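Local coordinates for putative transcriptional regulator (PDB 2ZB9), which probably binds DNA at regulatory sequences as a TetR-family transcription factor, through a predicted helix-turn-helix near its N terminus, at residues E23-V28 with A71-F76; E27-V32 with K62-K67; L37-A42 with F46-R51; D90-L95 with L197-C202; G172-R177 with D187-A192. One frame throughout, in Å; residues are numbered along the deposited sequence.

From the N terminus, helix 20-39 serves three contacts in turn. Contact 1 joins its beginning to helix 67-83 and closes the longest loop of this half; contact 2 starts from the overlapping stretch 27-32 and ends at 62-67, inside that span; contact 3 is the shortest, folding the helix end onto helix 46-53 within both. Together they tie up the presumed DNA-binding domain, and Asp73 of contact 1 meets Trp64 of contact 2 directly. Contacts 4 and 5 follow later in the chain, beyond the chain's centre. Contact 4 brings helix 91-108 to the end of helix 187-199, and contact 5, between 172-177 and 187-192, lies within its loop; both reach the second subunit.

Contact 1. Residues E23-V28 with A71-F76; sequences EVRAEV and ALDGYF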
# COMPACT_ATOMS: atom_id res chain seq x y z
N GLU A 23 30.46 10.85 11.88
CA GLU A 23 31.22 9.87 11.12
C GLU A 23 30.95 8.50 11.71
O GLU A 23 30.75 7.52 10.98
CB GLU A 23 32.72 10.17 11.20
CG GLU A 23 33.15 11.46 10.54
CD GLU A 23 34.63 11.74 10.73
OE1 GLU A 23 35.44 10.82 10.45
OE2 GLU A 23 34.99 12.86 11.16
N VAL A 24 30.93 8.43 13.04
CA VAL A 24 30.67 7.18 13.74
C VAL A 24 29.26 6.68 13.42
O VAL A 24 29.06 5.49 13.17
CB VAL A 24 30.79 7.35 15.27
CG1 VAL A 24 30.41 6.06 15.98
CG2 VAL A 24 32.21 7.74 15.64
N ARG A 25 28.30 7.59 13.43
CA ARG A 25 26.92 7.24 13.13
C ARG A 25 26.81 6.66 11.71
O ARG A 25 26.10 5.67 11.50
CB ARG A 25 26.04 8.48 13.26
CG ARG A 25 24.55 8.20 13.37
CD ARG A 25 23.81 9.42 13.93
NE ARG A 25 22.40 9.14 14.19
CZ ARG A 25 21.49 8.96 13.24
NH1 ARG A 25 21.82 9.03 11.96
NH2 ARG A 25 20.23 8.70 13.58
N ALA A 26 27.52 7.26 10.76
CA ALA A 26 27.51 6.81 9.37
C ALA A 26 28.08 5.40 9.23
O ALA A 26 27.52 4.57 8.51
CB ALA A 26 28.30 7.78 8.49
N GLU A 27 29.19 5.14 9.91
CA GLU A 27 29.81 3.82 9.86
C GLU A 27 28.86 2.76 10.39
O GLU A 27 28.74 1.67 9.82
CB GLU A 27 31.10 3.79 10.69
CG GLU A 27 32.34 4.28 9.96
CD GLU A 27 33.54 4.42 10.88
OE1 GLU A 27 33.80 3.48 11.68
OE2 GLU A 27 34.23 5.45 10.80
N VAL A 28 28.19 3.07 11.49
CA VAL A 28 27.24 2.14 12.09
C VAL A 28 26.09 1.90 11.12
O VAL A 28 25.72 0.76 10.84
CB VAL A 28 26.69 2.69 13.42
CG1 VAL A 28 25.61 1.76 13.97
CG2 VAL A 28 27.81 2.83 14.43
N ALA A 71 16.73 -0.78 12.15
CA ALA A 71 16.55 -1.33 10.81
C ALA A 71 16.09 -0.27 9.81
O ALA A 71 16.67 -0.17 8.72
CB ALA A 71 15.55 -2.48 10.86
N LEU A 72 15.07 0.51 10.16
CA LEU A 72 14.53 1.54 9.26
C LEU A 72 15.55 2.61 8.88
O LEU A 72 15.64 3.00 7.72
CB LEU A 72 13.31 2.23 9.88
CG LEU A 72 11.87 1.69 9.74
CD1 LEU A 72 11.63 1.22 8.30
CD2 LEU A 72 11.63 0.57 10.70
N ASP A 73 16.29 3.11 9.86
CA ASP A 73 17.28 4.14 9.59
C ASP A 73 18.39 3.56 8.71
O ASP A 73 18.84 4.21 7.76
CB ASP A 73 17.86 4.67 10.91
CG ASP A 73 18.43 6.07 10.78
OD1 ASP A 73 18.34 6.69 9.69
OD2 ASP A 73 18.98 6.57 11.79
N GLY A 74 18.82 2.34 9.02
CA GLY A 74 19.86 1.72 8.21
C GLY A 74 19.35 1.48 6.79
O GLY A 74 20.06 1.69 5.81
N TYR A 75 18.09 1.06 6.68
CA TYR A 75 17.52 0.79 5.37
C TYR A 75 17.44 2.06 4.54
O TYR A 75 17.85 2.08 3.38
CB TYR A 75 16.12 0.18 5.50
CG TYR A 75 15.56 -0.23 4.16
CD1 TYR A 75 15.99 -1.40 3.53
CD2 TYR A 75 14.64 0.58 3.50
CE1 TYR A 75 15.52 -1.74 2.26
CE2 TYR A 75 14.16 0.24 2.24
CZ TYR A 75 14.61 -0.91 1.63
OH TYR A 75 14.15 -1.22 0.37
N PHE A 76 16.91 3.14 5.12
CA PHE A 76 16.79 4.40 4.39
C PHE A 76 18.14 4.82 3.79
O PHE A 76 18.23 5.19 2.62
CB PHE A 76 16.24 5.49 5.32
CG PHE A 76 16.13 6.84 4.66
CD1 PHE A 76 17.24 7.67 4.54
CD2 PHE A 76 14.91 7.28 4.14
CE1 PHE A 76 17.15 8.92 3.91
CE2 PHE A 76 14.80 8.51 3.51
CZ PHE A 76 15.92 9.34 3.39
O HOH W 1 17.70 8.22 13.48
O HOH W 2 18.91 9.37 10.51
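The guanidinium of Arg25 and the carboxylate of Asp73 meet askew, their planes 57° apart, in the N-terminal helical domain of this TetR-family protein, the part that probably binds DNA. Asp73 OD2 approaches the guanidinium obliquely, while water 1 sits at its edge, in its plane. Arg25 leaves helix 20-39 with CG anti to the backbone N (chi1 -163°) and stays extended as far as NE, which carries its charged end across to helix 67-83. The two side chains cross at about a right angle.

The direct link is a salt bridge of 3.1 Å from Arg25 NH2 to Asp73 OD2. As a hydrogen bond it is weak, because the angle at the proton is only 127°, and two waters supplement it. Water 1 accepts a weak bond from Arg25 NH2 and donates to Asp73 OD2, doubling the direct route through the same two atoms.

Asp73 is buried, and its charge has further company: OD2 also accepts from Trp64 NE1, so one oxygen serves an arginine, an indole and a water. This arrangement is likely to stabilise the ionised carboxylate. Beside it, water 2 accepts from Arg25 NH1 at 3.3 Å and donates to Asp73 OD1 at 2.9 Å.

Contact 2. Residues E27-V32 with K62-K67; sequences EVLHAV and KWWPSK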
# COMPACT_ATOMS: atom_id res chain seq x y z
N GLU A 27 29.19 5.14 9.91
CA GLU A 27 29.81 3.82 9.86
C GLU A 27 28.86 2.76 10.39
O GLU A 27 28.74 1.67 9.82
CB GLU A 27 31.10 3.79 10.69
CG GLU A 27 32.34 4.28 9.96
CD GLU A 27 33.54 4.42 10.88
OE1 GLU A 27 33.80 3.48 11.68
OE2 GLU A 27 34.23 5.45 10.80
N VAL A 28 28.19 3.07 11.49
CA VAL A 28 27.24 2.14 12.09
C VAL A 28 26.09 1.90 11.12
O VAL A 28 25.72 0.76 10.84
CB VAL A 28 26.69 2.69 13.42
CG1 VAL A 28 25.61 1.76 13.97
CG2 VAL A 28 27.81 2.83 14.43
N LEU A 29 25.53 2.99 10.60
CA LEU A 29 24.43 2.91 9.65
C LEU A 29 24.85 2.09 8.43
O LEU A 29 24.06 1.33 7.87
CB LEU A 29 24.01 4.33 9.24
CG LEU A 29 22.55 4.77 9.41
CD1 LEU A 29 21.90 4.10 10.60
CD2 LEU A 29 22.52 6.28 9.55
N HIS A 30 26.10 2.23 8.02
CA HIS A 30 26.60 1.46 6.89
C HIS A 30 26.61 -0.02 7.26
O HIS A 30 26.23 -0.88 6.46
CB HIS A 30 28.02 1.88 6.52
CG HIS A 30 28.61 1.08 5.40
ND1 HIS A 30 28.29 1.29 4.08
CD2 HIS A 30 29.47 0.03 5.42
CE1 HIS A 30 28.91 0.40 3.33
NE2 HIS A 30 29.63 -0.38 4.12
N ALA A 31 27.05 -0.33 8.48
CA ALA A 31 27.09 -1.71 8.93
C ALA A 31 25.67 -2.27 9.00
O ALA A 31 25.44 -3.42 8.63
CB ALA A 31 27.75 -1.81 10.30
N VAL A 32 24.72 -1.46 9.47
CA VAL A 32 23.34 -1.91 9.56
C VAL A 32 22.77 -2.24 8.18
O VAL A 32 22.14 -3.29 8.00
CB VAL A 32 22.44 -0.84 10.20
CG1 VAL A 32 20.98 -1.30 10.17
CG2 VAL A 32 22.88 -0.56 11.62
N LYS A 62 21.46 4.75 22.41
CA LYS A 62 21.18 6.19 22.47
C LYS A 62 20.64 6.73 21.15
O LYS A 62 19.73 7.56 21.13
CB LYS A 62 22.45 6.97 22.82
CG LYS A 62 23.04 6.69 24.18
CD LYS A 62 24.26 7.58 24.38
CE LYS A 62 25.00 7.28 25.68
NZ LYS A 62 26.21 8.14 25.77
N TRP A 63 21.23 6.27 20.04
CA TRP A 63 20.81 6.74 18.72
C TRP A 63 19.58 6.02 18.17
O TRP A 63 18.81 6.60 17.41
CB TRP A 63 21.96 6.61 17.73
CG TRP A 63 23.11 7.50 18.02
CD1 TRP A 63 23.07 8.74 18.61
CD2 TRP A 63 24.48 7.28 17.66
NE1 TRP A 63 24.32 9.30 18.63
CE2 TRP A 63 25.21 8.43 18.05
CE3 TRP A 63 25.17 6.23 17.04
CZ2 TRP A 63 26.59 8.55 17.85
CZ3 TRP A 63 26.54 6.35 16.83
CH2 TRP A 63 27.23 7.51 17.24
N TRP A 64 19.41 4.75 18.53
CA TRP A 64 18.27 3.98 18.05
C TRP A 64 17.61 3.27 19.22
O TRP A 64 18.08 2.22 19.67
CB TRP A 64 18.71 2.97 16.99
CG TRP A 64 19.34 3.65 15.81
CD1 TRP A 64 18.70 4.32 14.81
CD2 TRP A 64 20.74 3.79 15.55
NE1 TRP A 64 19.61 4.89 13.95
CE2 TRP A 64 20.88 4.58 14.39
CE3 TRP A 64 21.90 3.34 16.20
CZ2 TRP A 64 22.12 4.93 13.85
CZ3 TRP A 64 23.14 3.68 15.67
CH2 TRP A 64 23.24 4.47 14.51
N PRO A 65 16.51 3.84 19.72
CA PRO A 65 15.75 3.31 20.85
C PRO A 65 15.16 1.91 20.65
O PRO A 65 14.73 1.28 21.61
CB PRO A 65 14.67 4.37 21.06
CG PRO A 65 14.41 4.84 19.66
CD PRO A 65 15.82 5.00 19.14
N SER A 66 15.15 1.43 19.42
CA SER A 66 14.61 0.10 19.18
C SER A 66 15.17 -0.56 17.93
O SER A 66 15.77 0.08 17.08
CB SER A 66 13.09 0.17 19.04
OG SER A 66 12.72 0.75 17.80
N LYS A 67 14.95 -1.87 17.86
CA LYS A 67 15.39 -2.67 16.72
C LYS A 67 14.72 -2.12 15.46
O LYS A 67 15.35 -2.03 14.40
CB LYS A 67 14.99 -4.12 16.98
CG LYS A 67 14.87 -5.01 15.76
CD LYS A 67 16.19 -5.28 15.10
CE LYS A 67 16.02 -6.32 14.00
NZ LYS A 67 15.55 -7.62 14.56
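Trp64 pushes its indole against Val28 and Leu29 of helix 20-39, from the point where the chain leaves helix 57-63. Its CB is directed at that helix, and with CG anti to the carbonyl carbon (chi1 -60°) the benzo ring comes to lie against Val28 and Leu29. In the five-membered ring, NE1 lies 4.1 Å from Leu29 CD1, but its polar partner is Asp73 on helix 67-83. Further out the benzo ring does most of the touching. CZ2 meets Leu29 CD1 at 3.4 Å, a tight apolar approach made by one methyl branch alone. At the far rim, CZ3 and CH2 straddle the CG1 methyl of Val28, with CZ3 to CG1 measuring 3.6 Å, and CH2 comes within 4.0 Å of Val28 CB.

The two branches of Val28 are shared between neighbouring indoles: CG1 goes to Trp64, whereas CG2 reaches the edge of Trp63, 4.4 Å from its CZ3. Trp63 in turn lays its own CB over one face of the Trp64 ring, offset toward the rim, so the second tryptophan is held by its sequence neighbour as well as by the helix opposite.

Helix 57-63 is the second helix of the predicted helix-turn-helix, the recognition helix in this family, and Trp64 anchors its end in the domain core. Val49 of helix 46-53 also packs on Val28, Leu70 of helix 67-83 touches Trp64, and Ser66 N-caps helix 67-83 through Ala69 N.

Contact 3. Residues L37-A42 with F46-R51; sequences LTEGTA and FERVAR
A surface salt bridge, in which two nitrogens of Arg48 grip the carboxylate of Glu39 end-on, joins the C-terminal end of helix 20-39 to helix 46-53, the first helix of the predicted helix-turn-helix. Arg48 NH1 donates to Glu39 OE1 at 3.0 Å, with OE1 in the guanidinium plane, and Arg48 NH2 donates to Glu39 OE2 at 2.5 Å, a length too short to be taken literally; a weaker bond runs from Arg48 NH2 back to Glu39 OE1 at 3.1 Å. Both carboxylate oxygens are met on their syn sides, though NH1 stands 34° out of the carboxylate plane, and the two planes are 38° apart. A bend at chi2 (81°) brings the NH1/NH2 end of Arg48 round to the carboxylate, while Glu39 runs extended beyond CG and meets it nearly at a right angle.

Glu39 OE1 also accepts from Gln43 NE2 in the connecting turn. A leucine in place of this glutamate would probably leave the Arg48 charge without its mate and deprive Gln43 of an acceptor.

Gly40, with positive phi, ends helix 20-39 directly after the glutamate. Deeper in, Val49 packs on Val32, on Leu60 of helix 57-63 and on Leu70 of helix 67-83.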
# COMPACT_ATOMS: atom_id res chain seq x y z
N LEU A 37 20.54 -5.91 4.43
CA LEU A 37 20.34 -6.33 3.05
C LEU A 37 20.87 -7.72 2.67
O LEU A 37 20.45 -8.28 1.66
CB LEU A 37 20.95 -5.30 2.10
CG LEU A 37 20.01 -4.28 1.43
CD1 LEU A 37 19.09 -3.64 2.46
CD2 LEU A 37 20.85 -3.23 0.72
N THR A 38 21.79 -8.27 3.46
CA THR A 38 22.31 -9.59 3.14
C THR A 38 21.71 -10.69 4.00
O THR A 38 21.57 -11.83 3.55
CB THR A 38 23.84 -9.66 3.32
OG1 THR A 38 24.17 -9.57 4.71
CG2 THR A 38 24.51 -8.52 2.58
N GLU A 39 21.34 -10.36 5.23
CA GLU A 39 20.78 -11.36 6.14
C GLU A 39 19.33 -11.17 6.58
O GLU A 39 18.75 -12.08 7.17
CB GLU A 39 21.69 -11.48 7.36
CG GLU A 39 23.04 -12.10 7.03
CD GLU A 39 23.93 -12.26 8.24
OE1 GLU A 39 23.45 -12.73 9.29
OE2 GLU A 39 25.14 -11.94 8.13
N GLY A 40 18.75 -10.01 6.31
CA GLY A 40 17.37 -9.79 6.71
C GLY A 40 17.18 -9.16 8.08
O GLY A 40 18.10 -9.13 8.90
N THR A 41 15.98 -8.67 8.33
CA THR A 41 15.65 -8.00 9.58
C THR A 41 15.73 -8.87 10.84
O THR A 41 16.16 -8.39 11.90
CB THR A 41 14.24 -7.39 9.51
OG1 THR A 41 14.15 -6.58 8.34
CG2 THR A 41 13.97 -6.53 10.74
N ALA A 42 15.31 -10.12 10.74
CA ALA A 42 15.33 -11.01 11.89
C ALA A 42 16.76 -11.20 12.41
O ALA A 42 16.97 -11.40 13.61
CB ALA A 42 14.70 -12.37 11.53
N PHE A 46 21.40 -5.45 17.98
CA PHE A 46 22.29 -4.40 18.47
C PHE A 46 23.66 -5.00 18.78
O PHE A 46 24.69 -4.39 18.51
CB PHE A 46 21.69 -3.76 19.72
CG PHE A 46 20.61 -2.75 19.43
CD1 PHE A 46 20.92 -1.41 19.26
CD2 PHE A 46 19.28 -3.15 19.29
CE1 PHE A 46 19.93 -0.46 18.98
CE2 PHE A 46 18.28 -2.22 19.01
CZ PHE A 46 18.60 -0.87 18.85
N GLU A 47 23.66 -6.21 19.34
CA GLU A 47 24.90 -6.91 19.69
C GLU A 47 25.73 -7.21 18.44
O GLU A 47 26.96 -7.14 18.46
CB GLU A 47 24.58 -8.23 20.40
CG GLU A 47 24.93 -8.26 21.88
CD GLU A 47 23.71 -8.40 22.78
OE1 GLU A 47 23.88 -8.62 24.00
OE2 GLU A 47 22.57 -8.27 22.27
N ARG A 48 25.04 -7.54 17.36
CA ARG A 48 25.69 -7.85 16.09
C ARG A 48 26.27 -6.58 15.47
O ARG A 48 27.41 -6.57 14.98
CB ARG A 48 24.66 -8.49 15.16
CG ARG A 48 25.18 -8.95 13.81
CD ARG A 48 25.87 -10.30 13.88
NE ARG A 48 26.33 -10.70 12.55
CZ ARG A 48 25.58 -11.31 11.64
NH1 ARG A 48 24.31 -11.61 11.91
NH2 ARG A 48 26.09 -11.60 10.45
N VAL A 49 25.50 -5.50 15.48
CA VAL A 49 25.95 -4.23 14.93
C VAL A 49 27.14 -3.69 15.74
O VAL A 49 28.11 -3.17 15.17
CB VAL A 49 24.82 -3.18 14.95
CG1 VAL A 49 25.37 -1.80 14.57
CG2 VAL A 49 23.71 -3.60 13.98
N ALA A 50 27.05 -3.79 17.06
CA ALA A 50 28.12 -3.31 17.92
C ALA A 50 29.42 -4.06 17.64
O ALA A 50 30.49 -3.46 17.59
CB ALA A 50 27.72 -3.45 19.38
N ARG A 51 29.32 -5.38 17.46
CA ARG A 51 30.51 -6.19 17.20
C ARG A 51 31.13 -5.86 15.86
O ARG A 51 32.34 -5.70 15.74
CB ARG A 51 30.15 -7.68 17.25
CG ARG A 51 31.36 -8.61 17.04
CD ARG A 51 31.00 -10.08 17.25
NE ARG A 51 30.05 -10.57 16.26
CZ ARG A 51 30.34 -10.76 14.97
NH1 ARG A 51 31.56 -10.51 14.51
NH2 ARG A 51 29.40 -11.20 14.14

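Contact 4. Residues D90-L95 with L197-C202; sequences DVRADL and LLDGVC
The first turn of helix 91-108 meets the last turn of helix 187-199 here, through Arg92 on one side and Leu198 and Asp199 on the other. Arg92 takes hold of Asp199 end-on: NH2 donates to Asp199 OD1 at 2.8 Å, almost straight at 176°, and NH1 donates to Asp199 OD2 at 3.1 Å. Both oxygens lie in the guanidinium plane and are met on their syn sides, with the two flat groups tilted only 21° apart. A bend at chi3 (-59°) turns the guanidinium so that one face looks onto Leu198, whose CD2 sits over its centre and also touches Arg92 CB at 3.7 Å.

These helices belong to the all-helical C-terminal domain of the TetR fold, and this end of it adjoins the dimer partner: Leu198 also packs on Cys202 of the second subunit, and Leu197 on its own counterpart there. An alanine in place of Arg92 is likely to strand the Asp199 carboxylate without its charged partner and to leave Leu198 CD2 with the CB contact alone, the CG and guanidinium lying against it being gone.

The other branch of that leucine, CD1, makes a looser contact of 4.4 Å with Leu95 CD2. Just before the helix, Asp90 is its N-cap, OD1 accepting from Ala93 N at 2.9 Å.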
# COMPACT_ATOMS: atom_id res chain seq x y z
N ASP A 90 13.44 16.87 -17.28
CA ASP A 90 12.45 16.08 -18.02
C ASP A 90 11.75 15.19 -16.99
O ASP A 90 12.22 14.10 -16.68
CB ASP A 90 13.15 15.20 -19.07
CG ASP A 90 12.16 14.41 -19.94
OD1 ASP A 90 11.10 14.00 -19.43
OD2 ASP A 90 12.46 14.18 -21.13
N VAL A 91 10.63 15.67 -16.46
CA VAL A 91 9.92 14.92 -15.43
C VAL A 91 9.50 13.51 -15.84
O VAL A 91 9.52 12.60 -15.02
CB VAL A 91 8.68 15.70 -14.92
CG1 VAL A 91 7.63 15.83 -16.01
CG2 VAL A 91 8.12 15.02 -13.68
N ARG A 92 9.15 13.31 -17.11
CA ARG A 92 8.74 11.98 -17.57
C ARG A 92 9.91 11.01 -17.49
O ARG A 92 9.79 9.94 -16.91
CB ARG A 92 8.21 12.05 -19.00
CG ARG A 92 7.62 10.72 -19.50
CD ARG A 92 7.23 10.81 -20.98
NE ARG A 92 6.24 11.86 -21.21
CZ ARG A 92 4.94 11.64 -21.34
NH1 ARG A 92 4.46 10.41 -21.28
NH2 ARG A 92 4.11 12.66 -21.54
N ALA A 93 11.04 11.40 -18.08
CA ALA A 93 12.23 10.56 -18.08
C ALA A 93 12.75 10.31 -16.67
O ALA A 93 13.09 9.18 -16.33
CB ALA A 93 13.33 11.21 -18.92
N ASP A 94 12.82 11.35 -15.86
CA ASP A 94 13.32 11.21 -14.49
C ASP A 94 12.42 10.31 -13.65
O ASP A 94 12.91 9.45 -12.91
CB ASP A 94 13.46 12.58 -13.82
CG ASP A 94 14.42 13.50 -14.55
OD1 ASP A 94 15.26 12.99 -15.34
OD2 ASP A 94 14.36 14.72 -14.33
N LEU A 95 11.11 10.50 -13.77
CA LEU A 95 10.14 9.69 -13.04
C LEU A 95 10.27 8.21 -13.43
O LEU A 95 10.24 7.33 -12.58
CB LEU A 95 8.73 10.21 -13.32
CG LEU A 95 7.78 10.57 -12.17
CD1 LEU A 95 8.52 11.21 -11.00
CD2 LEU A 95 6.71 11.53 -12.70
N LEU A 197 -0.84 8.93 -15.78
CA LEU A 197 -0.87 10.15 -15.00
C LEU A 197 -0.51 11.40 -15.80
O LEU A 197 -1.25 12.39 -15.78
CB LEU A 197 0.08 9.99 -13.82
CG LEU A 197 -0.43 10.37 -12.43
CD1 LEU A 197 -1.91 10.04 -12.28
CD2 LEU A 197 0.41 9.61 -11.42
N LEU A 198 0.62 11.35 -16.48
CA LEU A 198 1.08 12.48 -17.27
C LEU A 198 0.19 12.78 -18.47
O LEU A 198 -0.16 13.93 -18.71
CB LEU A 198 2.53 12.24 -17.74
CG LEU A 198 3.71 12.77 -16.90
CD1 LEU A 198 3.43 12.64 -15.42
CD2 LEU A 198 4.97 12.02 -17.28
N ASP A 199 -0.20 11.74 -19.20
CA ASP A 199 -1.02 11.92 -20.39
C ASP A 199 -2.53 11.83 -20.17
O ASP A 199 -3.32 12.28 -21.01
CB ASP A 199 -0.61 10.91 -21.48
CG ASP A 199 0.89 10.98 -21.81
OD1 ASP A 199 1.42 12.10 -21.89
OD2 ASP A 199 1.52 9.92 -22.01
N GLY A 200 -2.95 11.27 -19.04
CA GLY A 200 -4.37 11.13 -18.78
C GLY A 200 -4.87 9.87 -19.48
O GLY A 200 -4.22 9.40 -20.40
N VAL A 201 -6.01 9.34 -19.04
CA VAL A 201 -6.54 8.11 -19.63
C VAL A 201 -7.80 8.31 -20.47
O VAL A 201 -8.44 7.34 -20.88
CB VAL A 201 -6.83 7.05 -18.55
CG1 VAL A 201 -5.55 6.74 -17.77
CG2 VAL A 201 -7.92 7.54 -17.61
N CYS A 202 -8.17 9.57 -20.72
CA CYS A 202 -9.34 9.87 -21.54
C CYS A 202 -8.90 10.31 -22.93
O CYS A 202 -7.88 10.99 -23.09
CB CYS A 202 -10.17 10.97 -20.90
SG CYS A 202 -10.96 10.46 -19.38

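Contact 5. Residues G172-R177 with D187-A192; sequences GAVYHR and DAFVTA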
# COMPACT_ATOMS: atom_id res chain seq x y z
N GLY A 172 2.74 4.60 -4.33
CA GLY A 172 1.68 3.94 -3.58
C GLY A 172 1.07 2.79 -4.36
O GLY A 172 0.76 1.74 -3.79
N ALA A 173 0.89 2.99 -5.67
CA ALA A 173 0.33 1.97 -6.56
C ALA A 173 1.24 0.75 -6.60
O ALA A 173 0.77 -0.38 -6.65
CB ALA A 173 0.17 2.54 -7.97
N VAL A 174 2.55 0.99 -6.59
CA VAL A 174 3.53 -0.10 -6.61
C VAL A 174 3.48 -0.85 -5.27
O VAL A 174 3.41 -2.08 -5.25
CB VAL A 174 4.97 0.43 -6.80
CG1 VAL A 174 5.97 -0.74 -6.81
CG2 VAL A 174 5.07 1.22 -8.10
N TYR A 175 3.51 -0.11 -4.17
CA TYR A 175 3.44 -0.72 -2.85
C TYR A 175 2.20 -1.59 -2.76
O TYR A 175 2.24 -2.70 -2.24
CB TYR A 175 3.37 0.36 -1.76
CG TYR A 175 4.70 0.95 -1.34
CD1 TYR A 175 5.67 0.16 -0.71
CD2 TYR A 175 4.99 2.30 -1.55
CE1 TYR A 175 6.89 0.71 -0.30
CE2 TYR A 175 6.21 2.85 -1.15
CZ TYR A 175 7.15 2.05 -0.53
OH TYR A 175 8.36 2.58 -0.14
N HIS A 176 1.08 -1.08 -3.28
CA HIS A 176 -0.16 -1.83 -3.21
C HIS A 176 -0.10 -3.14 -3.97
O HIS A 176 -0.53 -4.18 -3.46
CB HIS A 176 -1.32 -0.98 -3.73
CG HIS A 176 -2.63 -1.70 -3.75
ND1 HIS A 176 -3.22 -2.16 -4.90
CD2 HIS A 176 -3.46 -2.05 -2.73
CE1 HIS A 176 -4.36 -2.76 -4.61
NE2 HIS A 176 -4.53 -2.70 -3.30
N ARG A 177 0.42 -3.11 -5.19
CA ARG A 177 0.51 -4.34 -5.96
C ARG A 177 1.52 -5.27 -5.29
O ARG A 177 1.41 -6.49 -5.39
CB ARG A 177 0.88 -4.04 -7.41
CG ARG A 177 0.62 -5.21 -8.35
CD ARG A 177 0.79 -4.85 -9.83
NE ARG A 177 -0.38 -4.20 -10.42
CZ ARG A 177 -0.61 -4.14 -11.73
NH1 ARG A 177 0.25 -4.68 -12.58
NH2 ARG A 177 -1.69 -3.53 -12.20
N ASP A 187 8.06 -3.77 -15.67
CA ASP A 187 8.35 -2.52 -16.34
C ASP A 187 7.13 -1.95 -17.07
O ASP A 187 6.97 -0.73 -17.15
CB ASP A 187 9.50 -2.70 -17.34
CG ASP A 187 10.02 -1.38 -17.87
OD1 ASP A 187 10.42 -0.53 -17.04
OD2 ASP A 187 10.03 -1.18 -19.11
N ALA A 188 6.29 -2.83 -17.59
CA ALA A 188 5.09 -2.40 -18.30
C ALA A 188 4.18 -1.68 -17.30
O ALA A 188 3.56 -0.65 -17.61
CB ALA A 188 4.37 -3.60 -18.89
N PHE A 189 4.11 -2.23 -16.09
CA PHE A 189 3.31 -1.66 -15.03
C PHE A 189 3.86 -0.27 -14.70
O PHE A 189 3.14 0.72 -14.69
CB PHE A 189 3.36 -2.57 -13.81
CG PHE A 189 2.76 -1.97 -12.57
CD1 PHE A 189 1.45 -1.51 -12.56
CD2 PHE A 189 3.50 -1.90 -11.40
CE1 PHE A 189 0.89 -0.97 -11.40
CE2 PHE A 189 2.96 -1.37 -10.23
CZ PHE A 189 1.64 -0.91 -10.24
N VAL A 190 5.16 -0.22 -14.44
CA VAL A 190 5.84 1.02 -14.12
C VAL A 190 5.61 2.09 -15.18
O VAL A 190 5.19 3.21 -14.87
CB VAL A 190 7.35 0.79 -13.98
CG1 VAL A 190 8.09 2.12 -13.90
CG2 VAL A 190 7.63 -0.04 -12.74
N THR A 191 5.88 1.75 -16.44
CA THR A 191 5.71 2.69 -17.53
C THR A 191 4.27 3.20 -17.64
O THR A 191 4.06 4.38 -17.89
CB THR A 191 6.14 2.08 -18.88
OG1 THR A 191 7.50 1.63 -18.78
CG2 THR A 191 6.05 3.11 -19.99
N ALA A 192 3.31 2.30 -17.45
CA ALA A 192 1.90 2.68 -17.53
C ALA A 192 1.49 3.65 -16.42
O ALA A 192 0.66 4.53 -16.62
CB ALA A 192 1.01 1.43 -17.49
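Arg177 lays its guanidinium flat on the ring of Phe189, the two planes only 16° apart and their centres 3.9 Å from each other. The stack is displaced: Arg177 CZ stands off-centre in a cation-pi contact, and the closest approach is from Arg177 NH1 to Phe189 CD1, at 3.4 Å. The middle of the ring is occupied instead by Arg177 CD, which sits over the face 4.0 Å from the centroid in a CH-pi contact. A bend at chi3 (-82°) lets the chain run across the ring in this way, CD over its centre and the charged group toward one rim.

The edge of Phe189 is turned to the backbone of helix 163-179. Ala173 O is 3.7 Å from Phe189 CZ, and Val174 CA is 3.9 Å from Phe189 CE2, with Val174 CG2 close by. Phe189 thus wedges between the two helices of this C-terminal TetR domain, which run roughly antiparallel at 149° with their local axes 11.1 Å apart. In this family the last two helices commonly build the dimer interface, and the same holds here.

Further out, Arg177 is fixed by its polar end: NH2 forms a salt bridge to Asp168 of the second subunit, and NH1 donates to Pro184 O in the connecting loop. Asp168 of that subunit also bonds His176 ND1. At the start of helix 187-199, Phe189 N bonds to Asp186 OD1, and Thr191 OG1 donates to Asp187 O at 2.9 Å.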